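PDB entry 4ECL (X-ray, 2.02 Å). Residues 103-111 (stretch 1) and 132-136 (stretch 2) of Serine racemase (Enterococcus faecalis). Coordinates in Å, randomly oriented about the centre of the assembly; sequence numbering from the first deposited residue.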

# COMPACT_ATOMS: atom_id res chain seq x y z
N THR A 103 -4.93 23.60 8.91
CA THR A 103 -4.24 23.58 10.20
C THR A 103 -3.02 24.52 10.18
O THR A 103 -2.17 24.44 9.30
N LEU A 104 -2.94 25.41 11.17
CA LEU A 104 -1.76 26.26 11.36
C LEU A 104 -0.70 25.47 12.12
O LEU A 104 -0.78 25.29 13.33
N ILE A 105 0.31 25.00 11.40
CA ILE A 105 1.26 24.07 11.98
C ILE A 105 2.34 24.73 12.81
O ILE A 105 2.92 24.08 13.68
N ASP A 106 2.62 26.01 12.51
CA ASP A 106 3.45 26.88 13.36
C ASP A 106 3.38 28.37 12.96
O ASP A 106 2.73 28.73 11.97
N TYR A 107 4.04 29.23 13.72
CA TYR A 107 3.95 30.67 13.48
C TYR A 107 4.43 31.11 12.09
O TYR A 107 3.68 31.72 11.32
N ARG A 108 5.69 30.81 11.77
CA ARG A 108 6.25 31.08 10.44
C ARG A 108 5.32 30.64 9.30
O ARG A 108 5.13 31.36 8.31
N TYR A 109 4.73 29.45 9.45
CA TYR A 109 3.80 28.96 8.44
C TYR A 109 2.59 29.88 8.36
O TYR A 109 2.17 30.30 7.27
N SER A 110 2.05 30.22 9.53
CA SER A 110 0.87 31.06 9.63
C SER A 110 1.06 32.40 8.92
O SER A 110 0.17 32.89 8.23
N LEU A 111 2.24 32.99 9.09
CA LEU A 111 2.55 34.28 8.49
C LEU A 111 2.60 34.16 6.98
O LEU A 111 2.00 34.97 6.27
N ARG A 132 5.71 17.19 17.15
CA ARG A 132 5.73 17.14 15.70
C ARG A 132 5.23 18.48 15.18
O ARG A 132 6.00 19.44 15.12
N LEU A 133 3.96 18.56 14.80
CA LEU A 133 3.42 19.83 14.34
C LEU A 133 2.83 20.61 15.51
O LEU A 133 2.49 20.03 16.54
N GLY A 134 2.72 21.93 15.33
CA GLY A 134 2.03 22.77 16.29
C GLY A 134 2.90 23.85 16.91
O GLY A 134 4.12 23.72 16.97
N PHE A 135 2.24 24.93 17.34
CA PHE A 135 2.86 26.02 18.10
C PHE A 135 3.28 25.48 19.46
O PHE A 135 2.53 24.73 20.08
N SER A 136 4.44 25.89 19.96
CA SER A 136 4.89 25.45 21.28
C SER A 136 4.10 26.15 22.38
O SER A 136 3.58 27.24 22.17

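The most unusual feature of this contact is that a single aromatic side chain, Phe135, packs largely against backbone, at the point where stretch 1 leaves its strand and enters a helix. Phe135 has the largest area covered by the opposing stretch of any residue here. Its CA-to-CB bond points sideways, but chi1 in the m well (-74°) and chi2 of 61° bring the end of the side chain nearer to stretch 1. There CE1 lies 3.3 Å from Asp106 C, and CZ lies 3.4 Å from Tyr107 N, an atom that sits over one face of the ring. At the ring edge, near its plane, are Leu104 O, 3.6 Å from Phe135 CE1, and Ser110 OG, 3.4 Å from Phe135 CZ.

Aliphatic carbons of stretch 1 also pack against this ring. Leu104 (m, t) is directed sideways and brings CB to 4.0 Å from Phe135 CE1, while Tyr107 CB approaches Phe135 CE2 at 3.8 Å. The same CE2 atom lies at the edge of the Tyr107 ring, near its plane; with chi1 in the t well, the end of the tyrosine side chain leads away from stretch 2.

The turn that receives the phenylalanine is held by its own polar contacts. Asp106, at the N-cap position, adopts the p rotamer, and its OD1 accepts a hydrogen bond from Tyr109 N at 2.9 Å, capping an amide in the first turn of the helix. Ser110 (m) points toward stretch 2, yet its hydroxyl is engaged within stretch 1: Ser110 OG donates to Asp106 O at 3.0 Å, and the same carbonyl accepts from Ser110 N at 2.9 Å. The hydroxyl can therefore sit beside the aromatic edge with a hydrogen-bonding partner of its own.

One hydrogen bond joins the two stretches directly, from Gly134 N to Ile105 O, at 2.7 Å with an N-H...acceptor angle of 133°; it is short but noticeably bent. It fixes the backbones where Ile105 and Gly134 come together, their CA atoms 4.6 Å apart. Gly134 has phi/psi of 120/154, at which a CB would be jammed against the carbonyl oxygen of Leu133, so the local backbone itself calls for glycine.

Next to this bond lies a smaller apolar contact. Ile105 (p, t) and Leu133 (m, t) both project sideways, and Ile105 CG2 meets Leu133 CD2 at 4.2 Å. Both residues are buried, and their contact extends the apolar packing beyond the phenylalanine.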

# COMPACT_ATOMS: atom_id res chain seq x y z
CB THR A 103 -3.73 22.18 10.55
OG1 THR A 103 -4.85 21.32 10.83
CG2 THR A 103 -2.81 22.23 11.77
CB LEU A 104 -2.13 27.54 12.12
CG LEU A 104 -3.17 28.39 11.39
CD1 LEU A 104 -3.45 29.68 12.14
CD2 LEU A 104 -2.68 28.69 9.97
CB ILE A 105 1.91 23.19 10.91
CG1 ILE A 105 2.71 24.05 9.93
CG2 ILE A 105 0.84 22.34 10.21
CD1 ILE A 105 3.67 23.26 9.06
CB ASP A 106 4.90 26.36 13.47
CG ASP A 106 5.75 26.68 12.24
OD1 ASP A 106 5.24 27.23 11.25
OD2 ASP A 106 6.96 26.37 12.28
CB TYR A 107 4.66 31.45 14.59
CG TYR A 107 4.42 32.94 14.51
CD1 TYR A 107 3.13 33.46 14.63
CD2 TYR A 107 5.47 33.83 14.32
CE1 TYR A 107 2.90 34.81 14.55
CE2 TYR A 107 5.24 35.18 14.24
CZ TYR A 107 3.96 35.67 14.35
OH TYR A 107 3.73 37.02 14.27
CB ARG A 108 7.61 30.39 10.31
CG ARG A 108 8.22 30.39 8.92
CD ARG A 108 9.63 29.79 8.96
NE ARG A 108 10.43 30.45 9.99
CZ ARG A 108 11.20 31.52 9.76
NH1 ARG A 108 11.29 32.03 8.54
NH2 ARG A 108 11.89 32.06 10.75
CB TYR A 109 3.35 27.54 8.78
CG TYR A 109 2.30 27.00 7.83
CD1 TYR A 109 2.65 26.53 6.56
CD2 TYR A 109 0.97 26.98 8.19
CE1 TYR A 109 1.69 26.04 5.69
CE2 TYR A 109 0.00 26.50 7.33
CZ TYR A 109 0.37 26.03 6.08
OH TYR A 109 -0.61 25.56 5.23
CB SER A 110 0.51 31.29 11.09
OG SER A 110 0.09 30.08 11.70
CB LEU A 111 3.88 34.81 9.01
CG LEU A 111 3.91 35.27 10.47
CD1 LEU A 111 5.27 35.86 10.79
CD2 LEU A 111 2.81 36.29 10.75
CB ARG A 132 4.90 15.95 15.17
CG ARG A 132 5.45 14.59 15.61
CD ARG A 132 4.62 13.38 15.07
NE ARG A 132 5.03 12.14 15.74
CZ ARG A 132 6.03 11.35 15.34
NH1 ARG A 132 6.72 11.65 14.25
NH2 ARG A 132 6.34 10.26 16.03
CB LEU A 133 2.34 19.61 13.29
CG LEU A 133 2.64 18.69 12.10
CD1 LEU A 133 1.30 18.29 11.42
CD2 LEU A 133 3.55 19.33 11.12
CB PHE A 135 1.84 27.13 18.34
CG PHE A 135 1.52 27.96 17.13
CD1 PHE A 135 0.97 27.40 15.99
CD2 PHE A 135 1.73 29.34 17.15
CE1 PHE A 135 0.65 28.18 14.89
CE2 PHE A 135 1.41 30.13 16.05
CZ PHE A 135 0.87 29.55 14.92
CB SER A 136 6.39 25.72 21.46
OG SER A 136 7.13 24.91 20.56